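Local structure of inulin fructotransferase (Bacillus sp. snu-7, 2INV) at residues A[87-96]-A[176-184]; A[349-360]-A[374-385]. The protein catalyses intramolecular fructosyl transfer on inulin, splitting off difructose dianhydride III units as a lyase. All blocks are in the same frame, centred on the assembly; numbering follows the deposited sequence.

Contact 1. Residues A[87-96]-A[176-184]; sequences HGFFSRSILD and TGMGFVYLE. With FRU (beta-D-fructofuranose), chain D.
With CG anti to the carbonyl carbon (chi1 -87°) and the chain then extended to NE, Arg-92 lays its aliphatic part across the ring of Tyr-182. Arg-92 CB sits over the ring centre in a CH-pi contact, 3.4 Å from the Tyr-182 centroid. Arg-92 CD rests 3.6 Å from Tyr-182 CD2, and the charged end runs on to a salt bridge with Asp-146. The ring is fixed at its far end as well. Tyr-182 OH donates to Asp-96 OD2 at 2.6 Å, and OD2 accepts on its anti lone pair. OD2 lies at the ring edge, near its plane; the carboxylate plane is turned 36° from that of the ring. Water 1 donates to Tyr-182 OH and also bonds Ser-93 OG. Ser-93 OG in turn shares a hydrogen bond of 2.7 Å with FRU O1.

The fold is a right-handed parallel beta-helix. Here a loop and the short helix 92-96 pack against the end of strand 179-181, beside the sugar pocket. Ser-91 is the N-cap of this helix, its OG accepting from Ile-94 N at 3.2 Å. Glu-204 bonds Ser-91 OG, Ser-93 N and the fructose. Further along, Phe-89 CE2 meets Val-181 CG2 at 3.5 Å. At Gly-179 the CA-H points almost straight at His-87 O, and a beta carbon there would clash with that oxygen. His-87 NE2 is hydrogen-bonded to Ser-172 O of the second subunit.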
loop_
_atom_site.group_PDB
_atom_site.type_symbol
_atom_site.label_atom_id
_atom_site.label_comp_id
_atom_site.label_asym_id
_atom_site.label_seq_id
_atom_site.Cartn_x
_atom_site.Cartn_y
_atom_site.Cartn_z
ATOM N N HIS A 87 8.003 -14.096 -7.582
ATOM C CA HIS A 87 6.680 -14.712 -7.452
ATOM C C HIS A 87 6.407 -15.657 -8.622
ATOM O O HIS A 87 5.551 -16.534 -8.544
ATOM C CB HIS A 87 5.597 -13.628 -7.406
ATOM C CG HIS A 87 5.500 -12.815 -8.658
ATOM N ND1 HIS A 87 6.513 -11.987 -9.094
ATOM C CD2 HIS A 87 4.507 -12.704 -9.572
ATOM C CE1 HIS A 87 6.147 -11.401 -10.220
ATOM N NE2 HIS A 87 4.935 -11.819 -10.531
ATOM N N GLY A 88 7.146 -15.442 -9.706
ATOM C CA GLY A 88 7.038 -16.251 -10.909
ATOM C C GLY A 88 5.665 -16.713 -11.354
ATOM O O GLY A 88 5.506 -17.869 -11.749
ATOM N N PHE A 89 4.664 -15.842 -11.321
ATOM C CA PHE A 89 3.351 -16.296 -11.754
ATOM C C PHE A 89 3.308 -16.569 -13.253
ATOM O O PHE A 89 4.026 -15.954 -14.053
ATOM C CB PHE A 89 2.243 -15.306 -11.388
ATOM C CG PHE A 89 0.873 -15.765 -11.817
ATOM C CD1 PHE A 89 0.390 -15.461 -13.082
ATOM C CD2 PHE A 89 0.095 -16.557 -10.974
ATOM C CE1 PHE A 89 -0.843 -15.936 -13.511
ATOM C CE2 PHE A 89 -1.147 -17.043 -11.393
ATOM C CZ PHE A 89 -1.613 -16.729 -12.667
ATOM N N PHE A 90 2.447 -17.513 -13.611
ATOM C CA PHE A 90 2.242 -17.942 -14.986
ATOM C C PHE A 90 0.842 -18.550 -15.013
ATOM O O PHE A 90 0.499 -19.391 -14.183
ATOM C CB PHE A 90 3.319 -18.971 -15.367
ATOM C CG PHE A 90 3.054 -19.711 -16.652
ATOM C CD1 PHE A 90 2.323 -20.904 -16.652
ATOM C CD2 PHE A 90 3.582 -19.256 -17.854
ATOM C CE1 PHE A 90 2.130 -21.630 -17.816
ATOM C CE2 PHE A 90 3.389 -19.990 -19.041
ATOM C CZ PHE A 90 2.671 -21.168 -19.019
ATOM N N SER A 91 0.040 -18.100 -15.968
ATOM C CA SER A 91 -1.343 -18.534 -16.122
ATOM C C SER A 91 -1.491 -19.975 -16.606
ATOM O O SER A 91 -1.537 -20.222 -17.812
ATOM C CB SER A 91 -2.054 -17.591 -17.106
ATOM O OG SER A 91 -3.401 -17.983 -17.328
ATOM N N ARG A 92 -1.588 -20.921 -15.677
ATOM C CA ARG A 92 -1.754 -22.315 -16.063
ATOM C C ARG A 92 -3.123 -22.512 -16.690
ATOM O O ARG A 92 -3.328 -23.416 -17.502
ATOM C CB ARG A 92 -1.608 -23.244 -14.855
ATOM C CG ARG A 92 -0.171 -23.651 -14.556
ATOM C CD ARG A 92 -0.110 -24.692 -13.455
ATOM N NE ARG A 92 1.247 -25.187 -13.208
ATOM C CZ ARG A 92 1.919 -25.988 -14.035
ATOM N NH1 ARG A 92 1.365 -26.394 -15.174
ATOM N NH2 ARG A 92 3.145 -26.391 -13.727
ATOM N N SER A 93 -4.058 -21.651 -16.307
ATOM C CA SER A 93 -5.423 -21.701 -16.819
ATOM C C SER A 93 -5.429 -21.509 -18.330
ATOM O O SER A 93 -6.052 -22.263 -19.054
ATOM C CB SER A 93 -6.268 -20.603 -16.161
ATOM O OG SER A 93 -7.640 -20.759 -16.470
ATOM N N ILE A 94 -4.731 -20.487 -18.803
ATOM C CA ILE A 94 -4.682 -20.228 -20.231
ATOM C C ILE A 94 -3.926 -21.344 -20.960
ATOM O O ILE A 94 -4.332 -21.760 -22.041
ATOM C CB ILE A 94 -4.069 -18.837 -20.520
ATOM C CG1 ILE A 94 -4.978 -17.765 -19.916
ATOM C CG2 ILE A 94 -3.928 -18.626 -22.020
ATOM C CD1 ILE A 94 -4.433 -16.354 -19.980
ATOM N N LEU A 95 -2.851 -21.855 -20.369
ATOM C CA LEU A 95 -2.106 -22.947 -20.996
ATOM C C LEU A 95 -3.019 -24.157 -21.194
ATOM O O LEU A 95 -3.051 -24.748 -22.273
ATOM C CB LEU A 95 -0.895 -23.355 -20.139
ATOM C CG LEU A 95 -0.200 -24.653 -20.574
ATOM C CD1 LEU A 95 0.577 -24.425 -21.856
ATOM C CD2 LEU A 95 0.739 -25.126 -19.472
ATOM N N ASP A 96 -3.745 -24.518 -20.136
ATOM C CA ASP A 96 -4.665 -25.660 -20.143
ATOM C C ASP A 96 -5.832 -25.549 -21.109
ATOM O O ASP A 96 -6.479 -26.544 -21.433
ATOM C CB ASP A 96 -5.264 -25.893 -18.753
ATOM C CG ASP A 96 -4.381 -26.731 -17.866
ATOM O OD1 ASP A 96 -3.639 -27.589 -18.389
ATOM O OD2 ASP A 96 -4.447 -26.558 -16.629
ATOM N N THR A 176 4.485 -11.562 2.026
ATOM C CA THR A 176 4.576 -10.620 0.917
ATOM C C THR A 176 5.394 -11.057 -0.303
ATOM O O THR A 176 6.248 -11.928 -0.221
ATOM C CB THR A 176 5.098 -9.253 1.417
ATOM O OG1 THR A 176 5.104 -8.317 0.334
ATOM C CG2 THR A 176 6.508 -9.392 1.975
ATOM N N GLY A 177 5.083 -10.439 -1.440
ATOM C CA GLY A 177 5.754 -10.709 -2.702
ATOM C C GLY A 177 5.619 -12.115 -3.246
ATOM O O GLY A 177 6.374 -12.522 -4.120
HETATM N N MSE A 178 4.637 -12.857 -2.755
HETATM C CA MSE A 178 4.454 -14.238 -3.186
HETATM C C MSE A 178 3.689 -14.473 -4.478
HETATM O O MSE A 178 3.049 -13.568 -5.037
HETATM C CB MSE A 178 3.786 -15.045 -2.075
HETATM C CG MSE A 178 4.499 -14.965 -0.725
HETATM SE SE MSE A 178 5.755 -16.391 -0.441
HETATM C CE MSE A 178 4.655 -17.848 -1.079
ATOM N N GLY A 179 3.776 -15.717 -4.940
ATOM C CA GLY A 179 3.100 -16.135 -6.148
ATOM C C GLY A 179 2.453 -17.470 -5.848
ATOM O O GLY A 179 3.143 -18.449 -5.546
ATOM N N PHE A 180 1.126 -17.505 -5.889
ATOM C CA PHE A 180 0.379 -18.730 -5.629
ATOM C C PHE A 180 -0.371 -19.050 -6.907
ATOM O O PHE A 180 -1.055 -18.183 -7.458
ATOM C CB PHE A 180 -0.643 -18.518 -4.510
ATOM C CG PHE A 180 -0.037 -18.260 -3.161
ATOM C CD1 PHE A 180 0.227 -19.310 -2.278
ATOM C CD2 PHE A 180 0.217 -16.961 -2.749
ATOM C CE1 PHE A 180 0.724 -19.061 -1.007
ATOM C CE2 PHE A 180 0.715 -16.704 -1.477
ATOM C CZ PHE A 180 0.967 -17.750 -0.603
ATOM N N VAL A 181 -0.272 -20.288 -7.374
ATOM C CA VAL A 181 -0.979 -20.653 -8.585
ATOM C C VAL A 181 -1.392 -22.121 -8.632
ATOM O O VAL A 181 -0.635 -23.011 -8.235
ATOM C CB VAL A 181 -0.138 -20.281 -9.828
ATOM C CG1 VAL A 181 1.170 -21.054 -9.837
ATOM C CG2 VAL A 181 -0.930 -20.553 -11.092
ATOM N N TYR A 182 -2.620 -22.343 -9.096
ATOM C CA TYR A 182 -3.220 -23.668 -9.237
ATOM C C TYR A 182 -3.250 -24.530 -7.968
ATOM O O TYR A 182 -2.966 -25.723 -8.009
ATOM C CB TYR A 182 -2.545 -24.418 -10.400
ATOM C CG TYR A 182 -3.356 -24.456 -11.688
ATOM C CD1 TYR A 182 -4.013 -23.322 -12.172
ATOM C CD2 TYR A 182 -3.451 -25.632 -12.429
ATOM C CE1 TYR A 182 -4.760 -23.361 -13.367
ATOM C CE2 TYR A 182 -4.187 -25.686 -13.630
ATOM C CZ TYR A 182 -4.836 -24.544 -14.086
ATOM O OH TYR A 182 -5.559 -24.610 -15.249
ATOM N N LEU A 183 -3.629 -23.914 -6.848
ATOM C CA LEU A 183 -3.731 -24.592 -5.548
ATOM C C LEU A 183 -5.180 -24.562 -5.082
ATOM O O LEU A 183 -5.829 -23.513 -5.189
ATOM C CB LEU A 183 -2.875 -23.869 -4.497
ATOM C CG LEU A 183 -1.360 -23.968 -4.629
ATOM C CD1 LEU A 183 -0.711 -22.936 -3.731
ATOM C CD2 LEU A 183 -0.922 -25.370 -4.252
ATOM N N GLU A 184 -5.691 -25.662 -4.532
ATOM C CA GLU A 184 -7.073 -25.606 -4.091
ATOM C C GLU A 184 -7.226 -24.537 -3.018
ATOM O O GLU A 184 -8.237 -23.837 -2.965
ATOM C CB GLU A 184 -7.580 -26.948 -3.567
ATOM C CG GLU A 184 -9.101 -26.932 -3.555
ATOM C CD GLU A 184 -9.750 -28.268 -3.291
ATOM O OE1 GLU A 184 -9.259 -29.289 -3.813
ATOM O OE2 GLU A 184 -10.780 -28.289 -2.584
HETATM C C1 FRU D . -8.043 -17.017 -17.075
HETATM C C2 FRU D . -8.094 -15.725 -16.152
HETATM C C3 FRU D . -7.646 -15.978 -14.684
HETATM C C4 FRU D . -8.521 -15.040 -13.824
HETATM C C5 FRU D . -9.763 -14.931 -14.660
HETATM C C6 FRU D . -10.157 -13.449 -14.758
HETATM O O1 FRU D . -8.548 -18.191 -16.386
HETATM O O3 FRU D . -6.387 -16.183 -14.092
HETATM O O4 FRU D . -8.713 -15.523 -12.507
HETATM O O5 FRU D . -9.484 -15.545 -15.967
HETATM O O6 FRU D . -11.494 -13.425 -15.050
HETATM O O HOH W 1 -8.185 -23.520 -15.587
#

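Contact 2. Residues A[349-360]-A[374-385]; sequences QPTQILIAGGDA and SQHVVLDASTTH
Ile-353 and Val-377, Leu-354 and Val-378, and Ile-355 and Leu-379 pair as parallel strands; the axes of the short strands 353-357 and 377-379 come within 4.7 Å. Main-chain hydrogen bonds run most of the length. Val-378 N donates to Ile-353 O at 2.7 Å, and Ile-355 N to Val-378 O. Past Leu-379 the chain of 374-385 makes a type I turn from Asp-380 to Thr-383. Asp-380 OD2 accepts from Ser-382 N, an Asx turn. Pairing then resumes one residue out of step, with Thr-384 N bonded to Gly-358 O. Water 2 joins Gly-358 N to Ser-382 O.

Polar side chains secure both ends. Gln-352 bends at chi2 (-45°), which brings NE2 to Ser-374 OG at 3.1 Å; the bond is nearly straight and lies in the amide plane. Ser-374 OG in turn donates to Pro-350 O at 2.8 Å, from above the carbonyl plane. Pro-350 O also accepts from Gln-375 N. A leucine in place of Gln-352 would probably leave Ser-374 OG without its amide donor and freer to turn from Pro-350 O. At the other end Thr-384 OG1 donates to Asp-359 OD1 at 2.7 Å.

Apolar contacts form on both faces of the sheet. Ile-355 and Leu-379 lie side by side, with Ile-355 CG1 3.7 Å from Leu-379 CD1. On the other face Val-378 sits between two neighbours: its CG1 meets Leu-354 CD1, and its CG2 meets Thr-351 CG2 at 3.6 Å.

These are successive coils of the parallel beta-helix. Strand 320-323 pairs with the first segment and strand 397-399 with the second. Ile-353 and Val-377 both pack on Val-363 of strand 362-370.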
loop_
_atom_site.group_PDB
_atom_site.type_symbol
_atom_site.label_atom_id
_atom_site.label_comp_id
_atom_site.label_asym_id
_atom_site.label_seq_id
_atom_site.Cartn_x
_atom_site.Cartn_y
_atom_site.Cartn_z
ATOM N N GLN A 349 -35.188 -7.774 -11.736
ATOM C CA GLN A 349 -34.298 -6.635 -11.740
ATOM C C GLN A 349 -33.148 -6.956 -10.807
ATOM O O GLN A 349 -33.360 -7.356 -9.660
ATOM C CB GLN A 349 -35.021 -5.388 -11.231
ATOM C CG GLN A 349 -35.811 -4.631 -12.293
ATOM C CD GLN A 349 -36.143 -3.219 -11.851
ATOM O OE1 GLN A 349 -35.300 -2.521 -11.277
ATOM N NE2 GLN A 349 -37.369 -2.786 -12.117
ATOM N N PRO A 350 -31.918 -6.832 -11.306
ATOM C CA PRO A 350 -30.708 -7.089 -10.533
ATOM C C PRO A 350 -30.642 -6.166 -9.316
ATOM O O PRO A 350 -31.007 -4.988 -9.395
ATOM C CB PRO A 350 -29.610 -6.806 -11.548
ATOM C CG PRO A 350 -30.193 -7.400 -12.787
ATOM C CD PRO A 350 -31.646 -6.950 -12.751
ATOM N N THR A 351 -30.186 -6.705 -8.192
ATOM C CA THR A 351 -30.059 -5.920 -6.967
ATOM C C THR A 351 -28.601 -5.574 -6.729
ATOM O O THR A 351 -27.767 -6.464 -6.589
ATOM C CB THR A 351 -30.575 -6.695 -5.735
ATOM O OG1 THR A 351 -31.976 -6.965 -5.878
ATOM C CG2 THR A 351 -30.344 -5.893 -4.457
ATOM N N GLN A 352 -28.287 -4.285 -6.708
ATOM C CA GLN A 352 -26.914 -3.873 -6.472
ATOM C C GLN A 352 -26.580 -4.073 -5.004
ATOM O O GLN A 352 -25.621 -4.772 -4.660
ATOM C CB GLN A 352 -26.702 -2.404 -6.856
ATOM C CG GLN A 352 -26.833 -2.102 -8.362
ATOM C CD GLN A 352 -26.106 -3.094 -9.242
ATOM O OE1 GLN A 352 -24.913 -3.378 -9.046
ATOM N NE2 GLN A 352 -26.821 -3.620 -10.237
ATOM N N ILE A 353 -27.366 -3.453 -4.130
ATOM C CA ILE A 353 -27.121 -3.588 -2.699
ATOM C C ILE A 353 -28.324 -4.157 -1.952
ATOM O O ILE A 353 -29.427 -3.611 -1.998
ATOM C CB ILE A 353 -26.728 -2.238 -2.064
ATOM C CG1 ILE A 353 -25.400 -1.773 -2.653
ATOM C CG2 ILE A 353 -26.616 -2.377 -0.550
ATOM C CD1 ILE A 353 -25.010 -0.362 -2.274
ATOM N N LEU A 354 -28.103 -5.279 -1.275
ATOM C CA LEU A 354 -29.155 -5.922 -0.503
ATOM C C LEU A 354 -28.802 -5.949 0.971
ATOM O O LEU A 354 -27.753 -6.459 1.382
ATOM C CB LEU A 354 -29.410 -7.357 -0.977
ATOM C CG LEU A 354 -30.368 -8.143 -0.078
ATOM C CD1 LEU A 354 -31.748 -7.500 -0.112
ATOM C CD2 LEU A 354 -30.437 -9.588 -0.545
ATOM N N ILE A 355 -29.710 -5.398 1.758
ATOM C CA ILE A 355 -29.570 -5.345 3.196
ATOM C C ILE A 355 -30.528 -6.441 3.671
ATOM O O ILE A 355 -31.711 -6.211 3.907
ATOM C CB ILE A 355 -29.949 -3.925 3.692
ATOM C CG1 ILE A 355 -29.124 -2.888 2.915
ATOM C CG2 ILE A 355 -29.691 -3.776 5.176
ATOM C CD1 ILE A 355 -27.612 -3.031 3.089
ATOM N N ALA A 356 -29.980 -7.651 3.758
ATOM C CA ALA A 356 -30.693 -8.872 4.139
ATOM C C ALA A 356 -31.391 -8.849 5.482
ATOM O O ALA A 356 -32.471 -9.423 5.647
ATOM C CB ALA A 356 -29.725 -10.054 4.093
ATOM N N GLY A 357 -30.755 -8.204 6.445
ATOM C CA GLY A 357 -31.328 -8.124 7.766
ATOM C C GLY A 357 -30.401 -7.257 8.563
ATOM O O GLY A 357 -29.258 -7.030 8.170
ATOM N N GLY A 358 -30.873 -6.761 9.689
ATOM C CA GLY A 358 -29.996 -5.929 10.467
ATOM C C GLY A 358 -30.600 -4.590 10.793
ATOM O O GLY A 358 -31.592 -4.140 10.201
ATOM N N ASP A 359 -29.943 -3.939 11.737
ATOM C CA ASP A 359 -30.369 -2.660 12.231
ATOM C C ASP A 359 -29.387 -1.537 11.962
ATOM O O ASP A 359 -28.166 -1.720 12.046
ATOM C CB ASP A 359 -30.595 -2.776 13.732
ATOM C CG ASP A 359 -31.075 -1.494 14.344
ATOM O OD1 ASP A 359 -32.162 -1.022 13.955
ATOM O OD2 ASP A 359 -30.359 -0.957 15.213
ATOM N N ALA A 360 -29.941 -0.377 11.624
ATOM C CA ALA A 360 -29.148 0.826 11.403
ATOM C C ALA A 360 -28.166 0.871 10.237
ATOM O O ALA A 360 -27.296 1.746 10.213
ATOM C CB ALA A 360 -28.412 1.155 12.671
ATOM N N SER A 374 -32.449 -1.753 -12.677
ATOM C CA SER A 374 -31.909 -2.429 -11.508
ATOM C C SER A 374 -32.307 -1.746 -10.212
ATOM O O SER A 374 -32.500 -0.529 -10.182
ATOM C CB SER A 374 -30.383 -2.476 -11.620
ATOM O OG SER A 374 -29.777 -2.702 -10.358
ATOM N N GLN A 375 -32.458 -2.528 -9.146
ATOM C CA GLN A 375 -32.788 -1.943 -7.859
ATOM C C GLN A 375 -31.434 -1.718 -7.198
ATOM O O GLN A 375 -30.745 -2.678 -6.822
ATOM C CB GLN A 375 -33.659 -2.882 -7.016
ATOM C CG GLN A 375 -35.144 -2.915 -7.425
ATOM C CD GLN A 375 -35.763 -1.537 -7.587
ATOM O OE1 GLN A 375 -35.934 -1.054 -8.711
ATOM N NE2 GLN A 375 -36.103 -0.896 -6.467
ATOM N N HIS A 376 -31.052 -0.447 -7.101
ATOM C CA HIS A 376 -29.781 -0.055 -6.515
ATOM C C HIS A 376 -29.656 -0.533 -5.081
ATOM O O HIS A 376 -28.586 -0.958 -4.640
ATOM C CB HIS A 376 -29.644 1.463 -6.552
ATOM C CG HIS A 376 -29.615 2.031 -7.933
ATOM N ND1 HIS A 376 -29.228 3.326 -8.196
ATOM C CD2 HIS A 376 -29.929 1.479 -9.130
ATOM C CE1 HIS A 376 -29.304 3.549 -9.495
ATOM N NE2 HIS A 376 -29.727 2.445 -10.084
ATOM N N VAL A 377 -30.754 -0.438 -4.346
ATOM C CA VAL A 377 -30.741 -0.859 -2.964
ATOM C C VAL A 377 -32.052 -1.518 -2.600
ATOM O O VAL A 377 -33.129 -1.039 -2.952
ATOM C CB VAL A 377 -30.504 0.341 -2.021
ATOM C CG1 VAL A 377 -30.370 -0.148 -0.590
ATOM C CG2 VAL A 377 -29.267 1.104 -2.449
ATOM N N VAL A 378 -31.950 -2.637 -1.902
ATOM C CA VAL A 378 -33.129 -3.354 -1.463
ATOM C C VAL A 378 -32.961 -3.629 0.015
ATOM O O VAL A 378 -31.954 -4.178 0.454
ATOM C CB VAL A 378 -33.306 -4.699 -2.188
ATOM C CG1 VAL A 378 -34.449 -5.488 -1.555
ATOM C CG2 VAL A 378 -33.603 -4.468 -3.658
ATOM N N LEU A 379 -33.952 -3.215 0.783
ATOM C CA LEU A 379 -33.939 -3.438 2.215
ATOM C C LEU A 379 -35.004 -4.481 2.460
ATOM O O LEU A 379 -36.186 -4.276 2.174
ATOM C CB LEU A 379 -34.266 -2.156 2.974
ATOM C CG LEU A 379 -33.465 -0.835 2.722
ATOM C CD1 LEU A 379 -32.206 -0.794 3.201
ATOM C CD2 LEU A 379 -33.524 -0.316 1.470
ATOM N N ASP A 380 -34.561 -5.614 2.976
ATOM C CA ASP A 380 -35.433 -6.737 3.252
ATOM C C ASP A 380 -36.334 -6.453 4.460
ATOM O O ASP A 380 -35.964 -5.689 5.357
ATOM C CB ASP A 380 -34.557 -7.962 3.459
ATOM C CG ASP A 380 -35.348 -9.225 3.636
ATOM O OD1 ASP A 380 -35.526 -9.985 2.659
ATOM O OD2 ASP A 380 -35.784 -9.468 4.779
ATOM N N ALA A 381 -37.526 -7.044 4.456
ATOM C CA ALA A 381 -38.513 -6.834 5.516
ATOM C C ALA A 381 -38.011 -7.066 6.942
ATOM O O ALA A 381 -38.681 -6.694 7.906
ATOM C CB ALA A 381 -39.739 -7.707 5.246
ATOM N N SER A 382 -36.846 -7.691 7.077
ATOM C CA SER A 382 -36.285 -7.958 8.391
ATOM C C SER A 382 -35.579 -6.721 8.909
ATOM O O SER A 382 -35.561 -6.463 10.112
ATOM C CB SER A 382 -35.282 -9.118 8.332
ATOM O OG SER A 382 -35.906 -10.342 8.020
ATOM N N THR A 383 -35.013 -5.947 7.993
ATOM C CA THR A 383 -34.278 -4.743 8.354
ATOM C C THR A 383 -35.073 -3.704 9.127
ATOM O O THR A 383 -36.282 -3.564 8.964
ATOM C CB THR A 383 -33.716 -4.030 7.107
ATOM O OG1 THR A 383 -34.799 -3.494 6.332
ATOM C CG2 THR A 383 -32.914 -4.992 6.266
ATOM N N THR A 384 -34.361 -2.980 9.979
ATOM C CA THR A 384 -34.945 -1.917 10.770
ATOM C C THR A 384 -34.013 -0.724 10.824
ATOM O O THR A 384 -32.784 -0.864 10.829
ATOM C CB THR A 384 -35.217 -2.331 12.233
ATOM O OG1 THR A 384 -33.983 -2.686 12.873
ATOM C CG2 THR A 384 -36.193 -3.486 12.296
ATOM N N HIS A 385 -34.632 0.450 10.835
ATOM C CA HIS A 385 -33.946 1.724 10.939
ATOM C C HIS A 385 -32.776 1.976 9.969
ATOM O O HIS A 385 -31.812 2.657 10.310
ATOM C CB HIS A 385 -33.519 1.886 12.400
ATOM C CG HIS A 385 -34.567 1.435 13.372
ATOM N ND1 HIS A 385 -35.907 1.709 13.202
ATOM C CD2 HIS A 385 -34.480 0.689 14.503
ATOM C CE1 HIS A 385 -36.599 1.152 14.180
ATOM N NE2 HIS A 385 -35.758 0.529 14.982
HETATM O O HOH W 2 -33.378 -7.631 11.342
#

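In the fold
Both contacts belong to the same parallel beta-helix, but on opposite sides of the chain's centre, with centres about 37 Å apart. Contact 1 is almost wholly buried, reaches a second subunit and borders a bound fructose. Contact 2 is only partly buried and lies in coils near the C-terminal end. Their elements differ: contact 1 sets a loop and short helix against a strand, whereas contact 2 joins strand to strand. The chemistry follows. Contact 1 has no main-chain hydrogen bond between its segments and depends on side chains, chiefly a tyrosine, and a water. Contact 2 buries about twice the surface, 922 against 452 Å², and rests mainly on backbone pairing.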